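Local coordinates for DNA-binding protein reb1 (Schizosaccharomyces pombe, PDB 5EYB), which binds specific sites in ribosomal DNA and upstream of many RNA polymerase II genes, and acts in terminating transcription by RNA polymerase I, at residues R210-V215 with R263-C268; N224-E229 with R269-Q274. One frame throughout, in Å; residues are numbered along the deposited sequence.

Interaction 1: residues R210-V215 with R263-C268; sequences RWRDVV and RTRLQC. With nucleotides of chain B; nucleotides of chain C.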
loop_
_atom_site.group_PDB
_atom_site.type_symbol
_atom_site.label_atom_id
_atom_site.label_comp_id
_atom_site.label_asym_id
_atom_site.label_seq_id
_atom_site.Cartn_x
_atom_site.Cartn_y
_atom_site.Cartn_z
ATOM N N ARG A 210 -10.221 -8.541 -5.326
ATOM C CA ARG A 210 -11.471 -7.790 -5.417
ATOM C C ARG A 210 -12.453 -8.226 -4.346
ATOM O O ARG A 210 -13.137 -7.400 -3.749
ATOM C CB ARG A 210 -12.114 -7.951 -6.787
ATOM C CG ARG A 210 -12.209 -6.658 -7.558
ATOM C CD ARG A 210 -13.065 -5.620 -6.852
ATOM N NE ARG A 210 -12.678 -4.271 -7.257
ATOM C CZ ARG A 210 -13.412 -3.182 -7.058
ATOM N NH1 ARG A 210 -14.594 -3.272 -6.469
ATOM N NH2 ARG A 210 -12.966 -2.000 -7.460
ATOM N N TRP A 211 -12.518 -9.530 -4.105
ATOM C CA TRP A 211 -13.407 -10.069 -3.084
ATOM C C TRP A 211 -12.919 -9.735 -1.673
ATOM O O TRP A 211 -13.641 -9.110 -0.897
ATOM C CB TRP A 211 -13.559 -11.586 -3.242
ATOM C CG TRP A 211 -14.338 -12.220 -2.127
ATOM C CD1 TRP A 211 -13.831 -12.843 -1.023
ATOM C CD2 TRP A 211 -15.764 -12.277 -2.000
ATOM N NE1 TRP A 211 -14.854 -13.290 -0.221
ATOM C CE2 TRP A 211 -16.049 -12.955 -0.798
ATOM C CE3 TRP A 211 -16.826 -11.824 -2.788
ATOM C CZ2 TRP A 211 -17.351 -13.191 -0.367
ATOM C CZ3 TRP A 211 -18.119 -12.059 -2.358
ATOM C CH2 TRP A 211 -18.370 -12.737 -1.159
ATOM N N ARG A 212 -11.694 -10.144 -1.352
ATOM C CA ARG A 212 -11.157 -9.975 -0.003
ATOM C C ARG A 212 -11.102 -8.516 0.450
ATOM O O ARG A 212 -11.407 -8.207 1.601
ATOM C CB ARG A 212 -9.756 -10.580 0.097
ATOM C CG ARG A 212 -9.113 -10.393 1.470
ATOM C CD ARG A 212 -7.664 -10.828 1.480
ATOM N NE ARG A 212 -6.862 -10.066 0.529
ATOM C CZ ARG A 212 -5.575 -10.299 0.284
ATOM N NH1 ARG A 212 -4.943 -11.274 0.922
ATOM N NH2 ARG A 212 -4.922 -9.558 -0.603
ATOM N N ASP A 213 -10.721 -7.622 -0.455
ATOM C CA ASP A 213 -10.455 -6.242 -0.069
ATOM C C ASP A 213 -11.580 -5.260 -0.400
ATOM O O ASP A 213 -11.525 -4.103 0.009
ATOM C CB ASP A 213 -9.154 -5.762 -0.719
ATOM C CG ASP A 213 -7.928 -6.450 -0.143
ATOM O OD1 ASP A 213 -7.887 -6.656 1.087
ATOM O OD2 ASP A 213 -7.007 -6.786 -0.920
ATOM N N VAL A 214 -12.595 -5.701 -1.136
ATOM C CA VAL A 214 -13.683 -4.796 -1.502
ATOM C C VAL A 214 -15.077 -5.413 -1.380
ATOM O O VAL A 214 -15.893 -4.965 -0.575
ATOM C CB VAL A 214 -13.531 -4.274 -2.947
ATOM C CG1 VAL A 214 -14.718 -3.398 -3.308
ATOM C CG2 VAL A 214 -12.230 -3.502 -3.118
ATOM N N VAL A 215 -15.344 -6.438 -2.183
ATOM C CA VAL A 215 -16.697 -6.961 -2.342
ATOM C C VAL A 215 -17.198 -7.769 -1.133
ATOM O O VAL A 215 -18.389 -7.749 -0.830
ATOM C CB VAL A 215 -16.790 -7.824 -3.620
ATOM C CG1 VAL A 215 -18.211 -8.336 -3.838
ATOM C CG2 VAL A 215 -16.337 -7.013 -4.826
ATOM N N ARG A 263 -13.930 -2.133 7.985
ATOM C CA ARG A 263 -12.686 -1.649 7.384
ATOM C C ARG A 263 -11.890 -2.792 6.749
ATOM O O ARG A 263 -11.955 -3.929 7.211
ATOM C CB ARG A 263 -11.830 -0.938 8.434
ATOM C CG ARG A 263 -12.520 0.215 9.147
ATOM C CD ARG A 263 -12.586 1.448 8.267
ATOM N NE ARG A 263 -13.174 2.583 8.970
ATOM C CZ ARG A 263 -13.274 3.806 8.461
ATOM N NH1 ARG A 263 -12.820 4.057 7.239
ATOM N NH2 ARG A 263 -13.824 4.780 9.172
ATOM N N THR A 264 -11.137 -2.484 5.696
ATOM C CA THR A 264 -10.317 -3.485 5.015
ATOM C C THR A 264 -9.106 -3.868 5.861
ATOM O O THR A 264 -8.820 -3.230 6.871
ATOM C CB THR A 264 -9.822 -2.982 3.645
ATOM O OG1 THR A 264 -8.819 -1.976 3.833
ATOM C CG2 THR A 264 -10.973 -2.410 2.833
ATOM N N ARG A 265 -8.393 -4.907 5.439
ATOM C CA ARG A 265 -7.231 -5.373 6.186
ATOM C C ARG A 265 -6.127 -4.314 6.211
ATOM O O ARG A 265 -5.459 -4.136 7.229
ATOM C CB ARG A 265 -6.696 -6.684 5.597
ATOM C CG ARG A 265 -6.184 -6.554 4.178
ATOM C CD ARG A 265 -5.616 -7.842 3.614
ATOM N NE ARG A 265 -5.218 -7.618 2.229
ATOM C CZ ARG A 265 -3.983 -7.320 1.841
ATOM N NH1 ARG A 265 -3.004 -7.241 2.733
ATOM N NH2 ARG A 265 -3.726 -7.115 0.557
ATOM N N LEU A 266 -5.947 -3.607 5.098
ATOM C CA LEU A 266 -4.890 -2.610 4.996
ATOM C C LEU A 266 -5.237 -1.363 5.792
ATOM O O LEU A 266 -4.357 -0.715 6.360
ATOM C CB LEU A 266 -4.625 -2.249 3.535
ATOM C CG LEU A 266 -3.980 -3.350 2.693
ATOM C CD1 LEU A 266 -3.739 -2.868 1.275
ATOM C CD2 LEU A 266 -2.678 -3.817 3.326
ATOM N N GLN A 267 -6.522 -1.027 5.826
ATOM C CA GLN A 267 -6.997 0.087 6.636
ATOM C C GLN A 267 -6.771 -0.192 8.116
ATOM O O GLN A 267 -6.367 0.693 8.870
ATOM C CB GLN A 267 -8.479 0.354 6.377
ATOM C CG GLN A 267 -8.764 1.086 5.083
ATOM C CD GLN A 267 -10.235 1.403 4.922
ATOM O OE1 GLN A 267 -11.088 0.525 5.047
ATOM N NE2 GLN A 267 -10.543 2.667 4.659
ATOM N N CYS A 268 -7.041 -1.428 8.525
ATOM C CA CYS A 268 -6.837 -1.835 9.909
ATOM C C CYS A 268 -5.357 -1.830 10.239
ATOM O O CYS A 268 -4.940 -1.324 11.280
ATOM C CB CYS A 268 -7.426 -3.223 10.162
ATOM S SG CYS A 268 -9.225 -3.323 10.022
ATOM P P DG B 13 -0.438 -13.382 7.603
ATOM O OP1 DG B 13 0.448 -13.704 8.741
ATOM O OP2 DG B 13 -1.754 -12.750 7.845
ATOM O "O5'" DG B 13 0.350 -12.465 6.555
ATOM C "C5'" DG B 13 1.511 -12.970 5.914
ATOM C "C4'" DG B 13 2.068 -11.963 4.927
ATOM O "O4'" DG B 13 1.311 -12.012 3.705
ATOM C "C3'" DG B 13 2.020 -10.505 5.389
ATOM O "O3'" DG B 13 3.330 -10.063 5.684
ATOM C "C2'" DG B 13 1.420 -9.737 4.196
ATOM C "C1'" DG B 13 1.427 -10.770 3.074
ATOM N N9 DG B 13 0.317 -10.624 2.139
ATOM C C8 DG B 13 -1.001 -10.946 2.365
ATOM N N7 DG B 13 -1.776 -10.707 1.346
ATOM C C5 DG B 13 -0.917 -10.196 0.378
ATOM C C6 DG B 13 -1.188 -9.757 -0.939
ATOM O O6 DG B 13 -2.273 -9.731 -1.532
ATOM N N1 DG B 13 -0.039 -9.313 -1.580
ATOM C C2 DG B 13 1.216 -9.294 -1.024
ATOM N N2 DG B 13 2.197 -8.829 -1.802
ATOM N N3 DG B 13 1.487 -9.702 0.210
ATOM C C4 DG B 13 0.374 -10.139 0.851
ATOM P P DG B 14 3.575 -8.630 6.363
ATOM O OP1 DG B 14 4.829 -8.745 7.137
ATOM O OP2 DG B 14 2.329 -8.188 7.030
ATOM O "O5'" DG B 14 3.820 -7.661 5.120
ATOM C "C5'" DG B 14 4.732 -8.037 4.112
ATOM C "C4'" DG B 14 4.831 -6.964 3.051
ATOM O "O4'" DG B 14 3.762 -7.129 2.084
ATOM C "C3'" DG B 14 4.723 -5.526 3.568
ATOM O "O3'" DG B 14 5.727 -4.736 2.959
ATOM C "C2'" DG B 14 3.331 -5.099 3.113
ATOM C "C1'" DG B 14 3.206 -5.870 1.813
ATOM N N9 DG B 14 1.829 -6.050 1.362
ATOM C C8 DG B 14 0.755 -6.468 2.114
ATOM N N7 DG B 14 -0.358 -6.534 1.438
ATOM C C5 DG B 14 -0.002 -6.133 0.157
ATOM C C6 DG B 14 -0.792 -6.005 -1.009
ATOM O O6 DG B 14 -1.999 -6.228 -1.142
ATOM N N1 DG B 14 -0.039 -5.568 -2.096
ATOM C C2 DG B 14 1.311 -5.291 -2.058
ATOM N N2 DG B 14 1.868 -4.882 -3.205
ATOM N N3 DG B 14 2.061 -5.407 -0.972
ATOM C C4 DG B 14 1.341 -5.831 0.094
ATOM P P DT C 11 -7.766 5.028 5.244
ATOM O OP1 DT C 11 -9.184 4.828 5.624
ATOM O OP2 DT C 11 -6.722 4.234 5.931
ATOM O "O5'" DT C 11 -7.634 4.800 3.669
ATOM C "C5'" DT C 11 -8.325 5.673 2.783
ATOM C "C4'" DT C 11 -8.038 5.330 1.335
ATOM O "O4'" DT C 11 -6.647 5.595 1.036
ATOM C "C3'" DT C 11 -8.302 3.875 0.947
ATOM O "O3'" DT C 11 -9.157 3.841 -0.192
ATOM C "C2'" DT C 11 -6.907 3.310 0.643
ATOM C "C1'" DT C 11 -6.129 4.555 0.248
ATOM N N1 DT C 11 -4.659 4.466 0.514
ATOM C C2 DT C 11 -3.779 4.433 -0.545
ATOM O O2 DT C 11 -4.130 4.461 -1.709
ATOM N N3 DT C 11 -2.460 4.364 -0.191
ATOM C C4 DT C 11 -1.938 4.331 1.090
ATOM O O4 DT C 11 -0.730 4.269 1.304
ATOM C C5 DT C 11 -2.912 4.373 2.153
ATOM C C7 DT C 11 -2.468 4.341 3.585
ATOM C C6 DT C 11 -4.210 4.441 1.818
#
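Asp213 and Arg265 join the DNA-contacting helices of two successive Myb-type repeats through a salt bridge, in which Arg265 NE donates to Asp213 OD1 over 3.1 Å. The bond is bent, 135° at the hydrogen; the N-H points to the syn lone pair of OD1, and OD1 itself is tilted 25° from the plane of the Arg265 guanidinium. The far end of Arg265 reads a guanine: NH1 donates to N7 of DG14 of chain B at 3.0 Å, and NH2 to its O6. Arg212 treats the neighbouring base likewise, NH2 donating nearly straight to O6 of DG13 of chain B at 2.8 Å, and NH1 to N7. With CG anti to the backbone N and a bend at chi3, Arg212 lies across Arg265, whose NE sits over the centre of the Arg212 guanidinium, the two planes 49° apart. Asp213 OD2 adds a weak salt bridge to Arg212 NH2. Thr264 caps helix 265-275 in a capping box with Gln267: Gln267 N donates to Thr264 OG1, and Thr264 N returns a bond to Gln267 OE1. Gln267 NE2 also donates to OP1 of DT11 of chain C. Packing is slight, with Thr264 CG2 against Asp213 O at 3.3 Å. One carboxylate thus sits between two arginines on adjacent guanines, holding Arg265 and more weakly Arg212, and its charge, with the guanine acceptors, probably makes their close approach tolerable.

Interaction 2: residues N224-E229 with R269-Q274; sequences NAWSLE and RYKFQQ. With nucleotides of chain C.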
loop_
_atom_site.group_PDB
_atom_site.type_symbol
_atom_site.label_atom_id
_atom_site.label_comp_id
_atom_site.label_asym_id
_atom_site.label_seq_id
_atom_site.Cartn_x
_atom_site.Cartn_y
_atom_site.Cartn_z
ATOM N N ASN A 224 -15.124 6.981 5.571
ATOM C CA ASN A 224 -15.065 8.129 6.465
ATOM C C ASN A 224 -14.011 7.951 7.552
ATOM O O ASN A 224 -13.316 6.936 7.598
ATOM C CB ASN A 224 -16.434 8.374 7.102
ATOM N N ALA A 225 -13.890 8.945 8.426
ATOM C CA ALA A 225 -12.959 8.862 9.542
ATOM C C ALA A 225 -13.457 7.851 10.571
ATOM O O ALA A 225 -14.662 7.717 10.790
ATOM C CB ALA A 225 -12.767 10.225 10.181
ATOM N N TRP A 226 -12.523 7.137 11.189
ATOM C CA TRP A 226 -12.853 6.142 12.203
ATOM C C TRP A 226 -13.598 6.754 13.384
ATOM O O TRP A 226 -13.280 7.859 13.823
ATOM C CB TRP A 226 -11.581 5.458 12.706
ATOM C CG TRP A 226 -10.926 4.532 11.722
ATOM C CD1 TRP A 226 -10.446 4.852 10.484
ATOM C CD2 TRP A 226 -10.648 3.139 11.912
ATOM N NE1 TRP A 226 -9.900 3.742 9.887
ATOM C CE2 TRP A 226 -10.013 2.678 10.743
ATOM C CE3 TRP A 226 -10.884 2.236 12.954
ATOM C CZ2 TRP A 226 -9.607 1.353 10.588
ATOM C CZ3 TRP A 226 -10.484 0.922 12.797
ATOM C CH2 TRP A 226 -9.852 0.493 11.623
ATOM N N SER A 227 -14.590 6.034 13.898
ATOM C CA SER A 227 -15.265 6.447 15.121
ATOM C C SER A 227 -14.483 5.927 16.320
ATOM O O SER A 227 -13.674 5.010 16.184
ATOM C CB SER A 227 -16.705 5.932 15.157
ATOM O OG SER A 227 -16.744 4.528 15.340
ATOM N N LEU A 228 -14.719 6.516 17.488
ATOM C CA LEU A 228 -14.055 6.078 18.712
ATOM C C LEU A 228 -14.375 4.617 18.999
ATOM O O LEU A 228 -13.517 3.859 19.452
ATOM C CB LEU A 228 -14.476 6.945 19.899
ATOM C CG LEU A 228 -13.781 6.647 21.230
ATOM C CD1 LEU A 228 -12.348 7.146 21.199
ATOM C CD2 LEU A 228 -14.544 7.257 22.397
ATOM N N GLU A 229 -15.622 4.236 18.737
ATOM C CA GLU A 229 -16.067 2.860 18.909
ATOM C C GLU A 229 -15.307 1.928 17.968
ATOM O O GLU A 229 -14.839 0.860 18.369
ATOM C CB GLU A 229 -17.578 2.758 18.665
ATOM C CG GLU A 229 -18.122 1.338 18.665
ATOM C CD GLU A 229 -17.953 0.645 20.002
ATOM O OE1 GLU A 229 -18.042 1.330 21.044
ATOM O OE2 GLU A 229 -17.724 -0.583 20.013
ATOM N N ARG A 269 -4.570 -2.403 9.335
ATOM C CA ARG A 269 -3.128 -2.463 9.496
ATOM C C ARG A 269 -2.553 -1.064 9.646
ATOM O O ARG A 269 -1.674 -0.837 10.472
ATOM C CB ARG A 269 -2.485 -3.179 8.307
ATOM C CG ARG A 269 -0.975 -3.316 8.410
ATOM C CD ARG A 269 -0.391 -3.956 7.160
ATOM N NE ARG A 269 1.070 -3.971 7.192
ATOM C CZ ARG A 269 1.835 -2.962 6.789
ATOM N NH1 ARG A 269 1.281 -1.853 6.316
ATOM N NH2 ARG A 269 3.155 -3.060 6.857
ATOM N N TYR A 270 -3.066 -0.125 8.857
ATOM C CA TYR A 270 -2.580 1.248 8.896
ATOM C C TYR A 270 -3.003 1.960 10.176
ATOM O O TYR A 270 -2.173 2.560 10.858
ATOM C CB TYR A 270 -3.069 2.032 7.680
ATOM C CG TYR A 270 -2.522 3.439 7.630
ATOM C CD1 TYR A 270 -1.251 3.694 7.125
ATOM C CD2 TYR A 270 -3.266 4.513 8.100
ATOM C CE1 TYR A 270 -0.742 4.979 7.083
ATOM C CE2 TYR A 270 -2.765 5.804 8.063
ATOM C CZ TYR A 270 -1.502 6.031 7.554
ATOM O OH TYR A 270 -1.000 7.314 7.515
ATOM N N LYS A 271 -4.292 1.894 10.492
ATOM C CA LYS A 271 -4.831 2.558 11.678
ATOM C C LYS A 271 -4.158 2.075 12.957
ATOM O O LYS A 271 -3.838 2.872 13.841
ATOM C CB LYS A 271 -6.341 2.340 11.776
ATOM C CG LYS A 271 -6.938 2.741 13.117
ATOM C CD LYS A 271 -6.813 4.231 13.380
ATOM C CE LYS A 271 -7.673 5.017 12.420
ATOM N NZ LYS A 271 -7.785 6.444 12.814
ATOM N N PHE A 272 -3.943 0.768 13.047
ATOM C CA PHE A 272 -3.304 0.184 14.216
ATOM C C PHE A 272 -1.879 0.699 14.385
ATOM O O PHE A 272 -1.416 0.912 15.504
ATOM C CB PHE A 272 -3.301 -1.340 14.120
ATOM C CG PHE A 272 -2.589 -2.011 15.254
ATOM C CD1 PHE A 272 -3.240 -2.250 16.450
ATOM C CD2 PHE A 272 -1.267 -2.397 15.127
ATOM C CE1 PHE A 272 -2.586 -2.866 17.497
ATOM C CE2 PHE A 272 -0.609 -3.012 16.171
ATOM C CZ PHE A 272 -1.269 -3.247 17.357
ATOM N N GLN A 273 -1.186 0.891 13.268
ATOM C CA GLN A 273 0.181 1.395 13.296
ATOM C C GLN A 273 0.232 2.828 13.812
ATOM O O GLN A 273 1.128 3.194 14.574
ATOM C CB GLN A 273 0.810 1.312 11.905
ATOM C CG GLN A 273 1.179 -0.101 11.485
ATOM C CD GLN A 273 1.658 -0.177 10.049
ATOM O OE1 GLN A 273 1.338 0.684 9.229
ATOM N NE2 GLN A 273 2.433 -1.210 9.738
ATOM N N GLN A 274 -0.738 3.635 13.399
ATOM C CA GLN A 274 -0.792 5.027 13.814
ATOM C C GLN A 274 -1.172 5.156 15.287
ATOM O O GLN A 274 -0.638 6.007 15.998
ATOM C CB GLN A 274 -1.777 5.807 12.943
ATOM C CG GLN A 274 -1.567 5.624 11.448
ATOM C CD GLN A 274 -0.129 5.863 11.019
ATOM O OE1 GLN A 274 0.447 5.072 10.271
ATOM N NE2 GLN A 274 0.454 6.960 11.487
ATOM P P DA C 10 -3.578 9.794 8.355
ATOM O OP1 DA C 10 -4.367 10.343 9.478
ATOM O OP2 DA C 10 -2.297 9.105 8.623
ATOM O "O5'" DA C 10 -4.514 8.807 7.521
ATOM C "C5'" DA C 10 -5.732 9.291 6.975
ATOM C "C4'" DA C 10 -6.076 8.564 5.688
ATOM O "O4'" DA C 10 -5.066 8.841 4.689
ATOM C "C3'" DA C 10 -6.159 7.039 5.810
ATOM O "O3'" DA C 10 -7.451 6.595 5.415
ATOM C "C2'" DA C 10 -5.062 6.519 4.871
ATOM C "C1'" DA C 10 -4.848 7.685 3.924
ATOM N N9 DA C 10 -3.495 7.739 3.379
ATOM C C8 DA C 10 -2.326 7.794 4.085
ATOM N N7 DA C 10 -1.253 7.833 3.333
ATOM C C5 DA C 10 -1.752 7.798 2.041
ATOM C C6 DA C 10 -1.124 7.811 0.781
ATOM N N6 DA C 10 0.202 7.868 0.620
ATOM N N1 DA C 10 -1.916 7.765 -0.311
ATOM C C2 DA C 10 -3.241 7.709 -0.147
ATOM N N3 DA C 10 -3.944 7.692 0.985
ATOM C C4 DA C 10 -3.132 7.739 2.051
#
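Trp226 and Lys271 meet inside the second Myb-type repeat, where the loop leading into helix 228-238 packs on helix 265-275, the last helix of the predicted helix-turn-helix motif. The apolar part of the contact is a CH-pi interaction. Lys271 CE stands over one face of the indole, 3.3 Å from the centroid of the five-membered ring and 10° off its normal, while CB and CG of Lys271 run along the six-membered ring. Bends at chi2 and chi3 lay the lysine chain over this face, with CE above the five-membered ring. The electrostatic part is a cation-pi interaction, with Lys271 NZ 4.2 Å from the same centroid and 28° off the normal. The ammonium also forms salt bridges with Glu231 and with Asp321 of helix 320-333, so this lysine connects the repeat to the helical region that follows. Arg263 makes a further cation-pi contact with Trp226. Toward the DNA, Arg269 forms a salt bridge with a phosphate. Tyr270, next to Lys271 in the helix, donates its hydroxyl to OP2 of DA10 of chain C, which lies at the ring edge, near its plane; the bond is modelled very short, so its exact length is doubtful. On the other side of the residue pair, the lysine chain begins its path over the indole with Lys271 CB 3.6 Å from Trp226 CZ2.

Interactions 1 and 2 share helix 265-275, and their centres lie about 14 Å apart. Its N-terminal end, in interaction 1, meets helix 204-215 of the preceding repeat; the next turns, in interaction 2, meet the loop that opens their own repeat. Arg263 connects the two directly, its NH2 2.7 Å from Asn224 O, a probable hydrogen bond. Gln267 O, 3.7 Å from Trp226 CZ2, adds packing. Both strands of the bound DNA are engaged: guanine bases of chain B at interaction 1, and backbone phosphates of chain C by Gln267 and Tyr270. Together they illustrate how one recognition helix can combine base reading, backbone anchoring and inter-repeat contact.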